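Ferrous iron transport protein B (Legionella pneumophila, PDB 3IBY) probably transports ferrous iron across the bacterial inner membrane in a GTP-driven uptake system, the part described here being its cytosolic, GTP-binding portion. Local coordinates at residues Y84-N89 with Q159-C164; N89-C94 with Y101-L106; Q105-G110 with L139-I144. One frame throughout, in Å; residues are numbered along the deposited sequence.

Contact 1. Residues Y84-N89 with Q159-C164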
loop_
_atom_site.group_PDB
_atom_site.type_symbol
_atom_site.label_atom_id
_atom_site.label_comp_id
_atom_site.label_asym_id
_atom_site.label_seq_id
_atom_site.Cartn_x
_atom_site.Cartn_y
_atom_site.Cartn_z
ATOM N N TYR A 84 -2.484 3.272 13.352
ATOM C CA TYR A 84 -3.594 2.738 12.601
ATOM C C TYR A 84 -3.670 1.214 12.716
ATOM O O TYR A 84 -2.656 0.540 12.912
ATOM C CB TYR A 84 -3.430 3.163 11.143
ATOM C CG TYR A 84 -2.152 2.714 10.445
ATOM C CD1 TYR A 84 -0.974 3.483 10.503
ATOM C CD2 TYR A 84 -2.122 1.545 9.700
ATOM C CE1 TYR A 84 0.189 3.074 9.851
ATOM C CE2 TYR A 84 -0.966 1.141 9.045
ATOM C CZ TYR A 84 0.183 1.901 9.136
ATOM O OH TYR A 84 1.311 1.470 8.480
ATOM N N ASP A 85 -4.877 0.672 12.583
ATOM C CA ASP A 85 -5.127 -0.736 12.790
ATOM C C ASP A 85 -5.114 -1.473 11.479
ATOM O O ASP A 85 -4.754 -2.643 11.442
ATOM C CB ASP A 85 -6.474 -0.960 13.503
ATOM C CG ASP A 85 -6.525 -0.290 14.853
ATOM O OD1 ASP A 85 -5.644 -0.621 15.684
ATOM O OD2 ASP A 85 -7.416 0.580 15.058
ATOM N N CYS A 86 -5.532 -0.825 10.402
ATOM C CA CYS A 86 -5.456 -1.498 9.091
ATOM C C CYS A 86 -5.401 -0.531 7.915
ATOM O O CYS A 86 -5.624 0.677 8.100
ATOM C CB CYS A 86 -6.662 -2.410 8.930
ATOM S SG CYS A 86 -8.108 -1.428 9.092
ATOM N N ILE A 87 -5.108 -1.061 6.721
ATOM C CA ILE A 87 -5.094 -0.251 5.477
ATOM C C ILE A 87 -6.114 -0.743 4.481
ATOM O O ILE A 87 -6.280 -1.950 4.275
ATOM C CB ILE A 87 -3.730 -0.281 4.774
ATOM C CG1 ILE A 87 -2.659 0.362 5.655
ATOM C CG2 ILE A 87 -3.771 0.437 3.441
ATOM C CD1 ILE A 87 -1.270 -0.349 5.510
ATOM N N ILE A 88 -6.777 0.217 3.865
ATOM C CA ILE A 88 -7.650 -0.027 2.750
ATOM C C ILE A 88 -6.912 0.474 1.530
ATOM O O ILE A 88 -6.802 1.709 1.266
ATOM C CB ILE A 88 -9.000 0.715 2.855
ATOM C CG1 ILE A 88 -9.751 0.298 4.112
ATOM C CG2 ILE A 88 -9.860 0.396 1.659
ATOM C CD1 ILE A 88 -10.978 1.208 4.378
ATOM N N ASN A 89 -6.362 -0.478 0.796
ATOM C CA ASN A 89 -5.626 -0.179 -0.401
ATOM C C ASN A 89 -6.650 -0.167 -1.529
ATOM O O ASN A 89 -7.237 -1.194 -1.884
ATOM C CB ASN A 89 -4.552 -1.243 -0.563
ATOM C CG ASN A 89 -3.780 -1.122 -1.842
ATOM O OD1 ASN A 89 -3.726 -0.049 -2.473
ATOM N ND2 ASN A 89 -3.162 -2.231 -2.244
ATOM N N GLN A 159 -17.981 -4.782 5.571
ATOM C CA GLN A 159 -17.983 -6.040 6.306
ATOM C C GLN A 159 -16.551 -6.575 6.464
ATOM O O GLN A 159 -16.095 -6.840 7.570
ATOM C CB GLN A 159 -18.870 -7.061 5.610
ATOM C CG GLN A 159 -19.756 -7.808 6.566
ATOM C CD GLN A 159 -20.678 -6.877 7.321
ATOM O OE1 GLN A 159 -21.196 -5.912 6.747
ATOM N NE2 GLN A 159 -20.856 -7.133 8.619
ATOM N N SER A 160 -15.824 -6.661 5.358
ATOM C CA SER A 160 -14.438 -7.084 5.377
ATOM C C SER A 160 -13.531 -6.235 6.302
ATOM O O SER A 160 -12.484 -6.720 6.749
ATOM C CB SER A 160 -13.906 -7.016 3.955
ATOM O OG SER A 160 -12.695 -7.704 3.834
ATOM N N LEU A 161 -13.910 -4.994 6.600
ATOM C CA LEU A 161 -13.172 -4.187 7.570
ATOM C C LEU A 161 -13.158 -4.714 8.967
ATOM O O LEU A 161 -12.157 -4.613 9.641
ATOM C CB LEU A 161 -13.752 -2.811 7.681
ATOM C CG LEU A 161 -13.200 -1.866 6.661
ATOM C CD1 LEU A 161 -13.701 -0.522 7.091
ATOM C CD2 LEU A 161 -11.676 -1.937 6.621
ATOM N N LEU A 162 -14.289 -5.222 9.419
ATOM C CA LEU A 162 -14.385 -5.808 10.739
ATOM C C LEU A 162 -13.524 -7.061 10.929
ATOM O O LEU A 162 -13.209 -7.419 12.052
ATOM C CB LEU A 162 -15.842 -6.163 11.043
ATOM C CG LEU A 162 -16.787 -4.991 11.238
ATOM C CD1 LEU A 162 -18.202 -5.522 11.392
ATOM C CD2 LEU A 162 -16.379 -4.168 12.437
ATOM N N HIS A 163 -13.176 -7.749 9.848
ATOM C CA HIS A 163 -12.355 -8.967 9.942
ATOM C C HIS A 163 -10.976 -8.732 9.308
ATOM O O HIS A 163 -10.355 -9.655 8.782
ATOM C CB HIS A 163 -13.066 -10.146 9.271
ATOM C CG HIS A 163 -14.548 -10.150 9.474
ATOM N ND1 HIS A 163 -15.127 -10.207 10.722
ATOM C CD2 HIS A 163 -15.572 -10.103 8.587
ATOM C CE1 HIS A 163 -16.444 -10.203 10.597
ATOM N NE2 HIS A 163 -16.740 -10.136 9.312
ATOM N N CYS A 164 -10.504 -7.492 9.361
ATOM C CA CYS A 164 -9.203 -7.146 8.817
ATOM C C CYS A 164 -8.260 -6.950 9.971
ATOM O O CYS A 164 -7.869 -5.819 10.286
ATOM C CB CYS A 164 -9.289 -5.869 7.992
ATOM S SG CYS A 164 -7.749 -5.473 7.120
#

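Contact 2. Residues N89-C94 with Y101-L106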
loop_
_atom_site.group_PDB
_atom_site.type_symbol
_atom_site.label_atom_id
_atom_site.label_comp_id
_atom_site.label_asym_id
_atom_site.label_seq_id
_atom_site.Cartn_x
_atom_site.Cartn_y
_atom_site.Cartn_z
ATOM N N ASN A 89 -6.362 -0.478 0.796
ATOM C CA ASN A 89 -5.626 -0.179 -0.401
ATOM C C ASN A 89 -6.650 -0.167 -1.529
ATOM O O ASN A 89 -7.237 -1.194 -1.884
ATOM C CB ASN A 89 -4.552 -1.243 -0.563
ATOM C CG ASN A 89 -3.780 -1.122 -1.842
ATOM O OD1 ASN A 89 -3.726 -0.049 -2.473
ATOM N ND2 ASN A 89 -3.162 -2.231 -2.244
ATOM N N VAL A 90 -6.891 1.022 -2.067
ATOM C CA VAL A 90 -7.752 1.191 -3.248
ATOM C C VAL A 90 -6.983 1.055 -4.528
ATOM O O VAL A 90 -6.071 1.822 -4.797
ATOM C CB VAL A 90 -8.374 2.591 -3.376
ATOM C CG1 VAL A 90 -9.694 2.476 -4.145
ATOM C CG2 VAL A 90 -8.567 3.187 -2.076
ATOM N N ILE A 91 -7.435 0.116 -5.340
ATOM C CA ILE A 91 -6.840 -0.179 -6.618
ATOM C C ILE A 91 -7.803 0.172 -7.699
ATOM O O ILE A 91 -9.001 -0.036 -7.538
ATOM C CB ILE A 91 -6.586 -1.663 -6.703
ATOM C CG1 ILE A 91 -5.486 -2.019 -5.732
ATOM C CG2 ILE A 91 -6.169 -2.081 -8.093
ATOM C CD1 ILE A 91 -5.079 -3.428 -5.798
ATOM N N ASP A 92 -7.273 0.672 -8.811
ATOM C CA ASP A 92 -8.039 0.907 -10.042
ATOM C C ASP A 92 -7.917 -0.335 -10.919
ATOM O O ASP A 92 -6.847 -0.620 -11.414
ATOM C CB ASP A 92 -7.505 2.144 -10.798
ATOM C CG ASP A 92 -8.323 2.468 -12.077
ATOM O OD1 ASP A 92 -9.146 1.615 -12.457
ATOM O OD2 ASP A 92 -8.156 3.558 -12.710
ATOM N N ALA A 93 -9.026 -1.035 -11.161
ATOM C CA ALA A 93 -9.024 -2.283 -11.979
ATOM C C ALA A 93 -8.412 -2.096 -13.353
ATOM O O ALA A 93 -7.867 -3.014 -13.950
ATOM C CB ALA A 93 -10.417 -2.843 -12.096
ATOM N N CYS A 94 -8.460 -0.892 -13.847
ATOM C CA CYS A 94 -7.990 -0.648 -15.175
ATOM C C CYS A 94 -6.467 -0.491 -15.236
ATOM O O CYS A 94 -5.904 -0.354 -16.318
ATOM C CB CYS A 94 -8.635 0.648 -15.716
ATOM S SG CYS A 94 -10.459 0.697 -15.694
ATOM N N TYR A 101 2.111 -2.026 -7.518
ATOM C CA TYR A 101 3.463 -1.753 -7.063
ATOM C C TYR A 101 3.339 -1.271 -5.635
ATOM O O TYR A 101 3.982 -1.813 -4.744
ATOM C CB TYR A 101 4.135 -0.719 -7.946
ATOM C CG TYR A 101 5.624 -0.618 -7.785
ATOM C CD1 TYR A 101 6.466 -1.359 -8.571
ATOM C CD2 TYR A 101 6.187 0.256 -6.852
ATOM C CE1 TYR A 101 7.846 -1.244 -8.455
ATOM C CE2 TYR A 101 7.546 0.362 -6.709
ATOM C CZ TYR A 101 8.381 -0.388 -7.536
ATOM O OH TYR A 101 9.747 -0.268 -7.432
ATOM N N LEU A 102 2.471 -0.292 -5.424
ATOM C CA LEU A 102 2.232 0.263 -4.098
ATOM C C LEU A 102 1.781 -0.765 -3.106
ATOM O O LEU A 102 2.161 -0.731 -1.934
ATOM C CB LEU A 102 1.192 1.355 -4.158
ATOM C CG LEU A 102 0.703 1.955 -2.846
ATOM C CD1 LEU A 102 1.881 2.556 -2.103
ATOM C CD2 LEU A 102 -0.405 2.999 -3.175
ATOM N N THR A 103 0.980 -1.694 -3.599
ATOM C CA THR A 103 0.357 -2.710 -2.770
ATOM C C THR A 103 1.391 -3.610 -2.162
ATOM O O THR A 103 1.314 -3.943 -0.987
ATOM C CB THR A 103 -0.600 -3.618 -3.572
ATOM O OG1 THR A 103 -1.652 -2.848 -4.166
ATOM C CG2 THR A 103 -1.221 -4.625 -2.636
ATOM N N SER A 104 2.322 -4.042 -2.990
ATOM C CA SER A 104 3.363 -4.967 -2.552
ATOM C C SER A 104 4.228 -4.295 -1.508
ATOM O O SER A 104 4.637 -4.948 -0.566
ATOM C CB SER A 104 4.218 -5.413 -3.726
ATOM O OG SER A 104 4.881 -4.301 -4.301
ATOM N N GLN A 105 4.508 -3.002 -1.689
ATOM C CA GLN A 105 5.246 -2.216 -0.689
ATOM C C GLN A 105 4.491 -2.154 0.659
ATOM O O GLN A 105 5.099 -2.357 1.703
ATOM C CB GLN A 105 5.578 -0.793 -1.190
ATOM C CG GLN A 105 6.533 -0.721 -2.372
ATOM C CD GLN A 105 6.803 0.725 -2.838
ATOM O OE1 GLN A 105 5.983 1.594 -2.614
ATOM N NE2 GLN A 105 7.950 0.966 -3.514
ATOM N N LEU A 106 3.181 -1.900 0.614
ATOM C CA LEU A 106 2.301 -1.870 1.810
ATOM C C LEU A 106 2.270 -3.167 2.605
ATOM O O LEU A 106 2.311 -3.146 3.812
ATOM C CB LEU A 106 0.881 -1.578 1.373
ATOM C CG LEU A 106 0.558 -0.246 0.699
ATOM C CD1 LEU A 106 -0.968 -0.209 0.366
ATOM C CD2 LEU A 106 0.939 0.968 1.548
#

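Contact 3. Residues Q105-G110 with L139-I144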
loop_
_atom_site.group_PDB
_atom_site.type_symbol
_atom_site.label_atom_id
_atom_site.label_comp_id
_atom_site.label_asym_id
_atom_site.label_seq_id
_atom_site.Cartn_x
_atom_site.Cartn_y
_atom_site.Cartn_z
ATOM N N GLN A 105 4.508 -3.002 -1.689
ATOM C CA GLN A 105 5.246 -2.216 -0.689
ATOM C C GLN A 105 4.491 -2.154 0.659
ATOM O O GLN A 105 5.099 -2.357 1.703
ATOM C CB GLN A 105 5.578 -0.793 -1.190
ATOM C CG GLN A 105 6.533 -0.721 -2.372
ATOM C CD GLN A 105 6.803 0.725 -2.838
ATOM O OE1 GLN A 105 5.983 1.594 -2.614
ATOM N NE2 GLN A 105 7.950 0.966 -3.514
ATOM N N LEU A 106 3.181 -1.900 0.614
ATOM C CA LEU A 106 2.301 -1.870 1.810
ATOM C C LEU A 106 2.270 -3.167 2.605
ATOM O O LEU A 106 2.311 -3.146 3.812
ATOM C CB LEU A 106 0.881 -1.578 1.373
ATOM C CG LEU A 106 0.558 -0.246 0.699
ATOM C CD1 LEU A 106 -0.968 -0.209 0.366
ATOM C CD2 LEU A 106 0.939 0.968 1.548
ATOM N N PHE A 107 2.158 -4.298 1.912
ATOM C CA PHE A 107 2.281 -5.644 2.511
ATOM C C PHE A 107 3.557 -5.860 3.290
ATOM O O PHE A 107 3.634 -6.797 4.051
ATOM C CB PHE A 107 2.333 -6.726 1.425
ATOM C CG PHE A 107 1.029 -7.001 0.752
ATOM C CD1 PHE A 107 -0.104 -6.213 0.983
ATOM C CD2 PHE A 107 0.936 -8.049 -0.155
ATOM C CE1 PHE A 107 -1.272 -6.495 0.378
ATOM C CE2 PHE A 107 -0.261 -8.301 -0.803
ATOM C CZ PHE A 107 -1.352 -7.517 -0.522
ATOM N N GLU A 108 4.584 -5.055 3.045
ATOM C CA GLU A 108 5.842 -5.165 3.779
ATOM C C GLU A 108 5.785 -4.401 5.109
ATOM O O GLU A 108 6.760 -4.398 5.830
ATOM C CB GLU A 108 7.012 -4.647 2.911
ATOM C CG GLU A 108 7.017 -5.136 1.438
ATOM C CD GLU A 108 8.276 -4.771 0.647
ATOM O OE1 GLU A 108 8.923 -3.752 0.929
ATOM O OE2 GLU A 108 8.648 -5.515 -0.295
ATOM N N LEU A 109 4.680 -3.723 5.420
ATOM C CA LEU A 109 4.508 -3.104 6.757
ATOM C C LEU A 109 4.122 -4.118 7.867
ATOM O O LEU A 109 4.313 -3.884 9.045
ATOM C CB LEU A 109 3.439 -2.003 6.713
ATOM C CG LEU A 109 3.798 -0.771 5.892
ATOM C CD1 LEU A 109 2.540 -0.036 5.410
ATOM C CD2 LEU A 109 4.720 0.170 6.663
ATOM N N GLY A 110 3.539 -5.237 7.500
ATOM C CA GLY A 110 3.048 -6.157 8.508
ATOM C C GLY A 110 1.812 -5.657 9.225
ATOM O O GLY A 110 1.486 -6.117 10.305
ATOM N N LEU A 139 -2.445 -12.723 -3.638
ATOM C CA LEU A 139 -2.032 -11.614 -2.747
ATOM C C LEU A 139 -2.170 -11.920 -1.240
ATOM O O LEU A 139 -1.608 -11.185 -0.393
ATOM C CB LEU A 139 -2.836 -10.327 -3.033
ATOM C CG LEU A 139 -2.699 -9.591 -4.369
ATOM C CD1 LEU A 139 -3.458 -8.268 -4.334
ATOM C CD2 LEU A 139 -1.244 -9.388 -4.755
ATOM N N GLY A 140 -2.950 -12.945 -0.888
ATOM C CA GLY A 140 -3.155 -13.286 0.521
ATOM C C GLY A 140 -3.950 -12.300 1.371
ATOM O O GLY A 140 -3.838 -12.314 2.569
ATOM N N CYS A 141 -4.758 -11.441 0.766
ATOM C CA CYS A 141 -5.668 -10.562 1.525
ATOM C C CYS A 141 -7.007 -10.483 0.830
ATOM O O CYS A 141 -7.076 -10.729 -0.372
ATOM C CB CYS A 141 -5.108 -9.164 1.601
ATOM S SG CYS A 141 -5.087 -8.252 0.019
ATOM N N SER A 142 -8.061 -10.124 1.571
ATOM C CA SER A 142 -9.349 -9.841 0.950
ATOM C C SER A 142 -9.166 -8.873 -0.200
ATOM O O SER A 142 -8.481 -7.843 -0.052
ATOM C CB SER A 142 -10.318 -9.204 1.933
ATOM O OG SER A 142 -10.588 -10.090 2.996
ATOM N N VAL A 143 -9.743 -9.244 -1.343
ATOM C CA VAL A 143 -9.845 -8.361 -2.521
ATOM C C VAL A 143 -11.345 -8.155 -2.756
ATOM O O VAL A 143 -12.070 -9.124 -2.974
ATOM C CB VAL A 143 -9.165 -8.962 -3.776
ATOM C CG1 VAL A 143 -9.141 -7.938 -4.874
ATOM C CG2 VAL A 143 -7.769 -9.419 -3.479
ATOM N N ILE A 144 -11.810 -6.913 -2.629
ATOM C CA ILE A 144 -13.240 -6.640 -2.595
ATOM C C ILE A 144 -13.554 -5.754 -3.774
ATOM O O ILE A 144 -13.164 -4.580 -3.794
ATOM C CB ILE A 144 -13.698 -5.950 -1.278
ATOM C CG1 ILE A 144 -13.397 -6.838 -0.035
ATOM C CG2 ILE A 144 -15.188 -5.559 -1.359
ATOM C CD1 ILE A 144 -14.251 -8.105 0.139
#

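Contact 1. Residues Y84-N89 with Q159-C164
Cys86 holds its SG flanked by its own N and C (chi1 58°), whereas Cys164 carries its SG on the far side from its N (chi1 -173°). The two side chains therefore meet sulfur to methylene: Cys164 SG comes up against Cys86 CB at 3.7 Å. The sulfurs themselves, Cys86 SG and Cys164 SG, stay 4.5 Å apart, more than twice a disulfide bond length, so both residues are separate cysteines. Cys86 SG faces the helix instead and lies 4.4 Å from Leu161 CD2.

Two residues further along the strand, the same methyl of Leu161 serves Ile88. Ile88 and Leu161 cross at about a right angle, and Leu161 CD2 sits 3.9 Å from Ile88 CG1 and equally close to Ile88 CD1. It is thus the ethyl branch of Ile88 that is touched, and a single leucine branch spans two strand residues, Cys86 and Ile88. Ile87, between them, points its CB away from the helix. No hydrogen bond crosses the contact; the evidence is of apolar burial, 186 Å² summed over both sides.

Pro112 touches both cysteines, while Leu161 reaches on to Ile50 of strand 48-54 and Ile88 to Val114 of strand 113-118. Helix 154-162 and the residues just after it consequently cover one face of the central sheet at strand 86-92, as expected for the last helix of a P-loop GTPase domain with its alternating strands and helices.

Contact 2. Residues N89-C94 with Y101-L106
Asn89 and Thr103 are joined by a side-chain hydrogen bond that their rotamers bring within reach. CB of Asn89 points toward the helix, and CG trans to the backbone N (chi1 175°) brings ND2 within bonding distance of Thr103 OG1, to which it donates. The hydroxyl lies practically in the amide plane and the N-H...O angle is 155°. The refined separation of Asn89 ND2 and Thr103 OG1, 2.5 Å, is short for such a bond, so its exact length is doubtful. Thr103 OG1, placed beside its own backbone N, also makes a weak hydrogen bond to His99 O one turn earlier, which suits a hydroxyl that accepts from the amide and gives to the carbonyl.

Leu106, one turn on, packs against the same asparagine: its CD1 is 3.7 Å from Asn89 CG and 3.8 Å from Asn89 CB. Ile91 adds its far methyl, CD1, 3.8 Å from Thr103 OG1, across the threonine at about a right angle. At the strand end Asp92 OD1 accepts from Cys94 N (2.9 Å), forming an Asx turn.

The segment axes approach to 9.5 Å and run nearly antiparallel, at 160°. Strand 86-92 leads into helix 96-106 and on to strand 113-118, with which Asn89 and Ile91 pair: a beta-alpha-beta unit of the GTPase fold; the Asn89 side chain lies about 4 Å from Gly8 of the predicted GTP-binding P-loop.

Contact 3. Residues Q105-G110 with L139-I144
The Phe107 ring is the flat group here, and Leu139 and Cys141 gather round its outer end. Leu139 CB stands at the rim in the ring plane, 4.0 Å from Phe107 CE2. Two further atoms approach obliquely: Leu139 O, 3.2 Å from Phe107 CE2, and Cys141 SG, 3.8 Å from Phe107 CZ. The sulfur is 5.0 Å from the centroid of the Phe107 ring and 69° off its normal, an oblique sulfur-aromatic contact.

The ring gets there from a tight turn. Phe107 is the second residue of a type I beta turn from Leu106 to Leu109, closed by Leu109 N donating to Leu106 O (2.9 Å). Its CB points toward the other segment, and CG opposite the carbonyl carbon (chi1 -74°) brings CE2 and CZ up to Leu139 and Cys141. On that side Leu139 ends helix 132-139, and Gly140, with positive phi, turns the chain so that Cys141 follows at the same ring. Phe107 and Leu139 cross at about a right angle. Val113 and Ile168 also touch Phe107, and Glu108 next to it forms salt bridges with Arg206 and Arg242.

No hydrogen bond links the two segments. The carbonyl oxygen of Leu139 comes to the Phe107 ring from off the ring plane and the sulfur of Cys141 is obliquely placed, so the chemistry implies a contact that rests mainly on dispersion among buried groups.

How the contacts relate
After strand 3-8, the P-loop and the intervening strands and helices, the chain reaches strand 86-92, which contacts 1 and 2 both use, sharing Asn89. Contact 2 closes the shortest loop, six residues, by folding helix 96-106 back on that strand. Contact 3 starts on the end of this same helix, sharing Gln105 and Leu106 with contact 2, and closes a loop of 28 residues at the approach to strand 143-145. Contact 1 spans 69 residues and encloses both others, which follow one another without crossing. Contacts 1 and 2 use strand residues facing different ways, so helices 154-162 and 96-106 are held to one sheet, whose edge strand contact 3 adjoins.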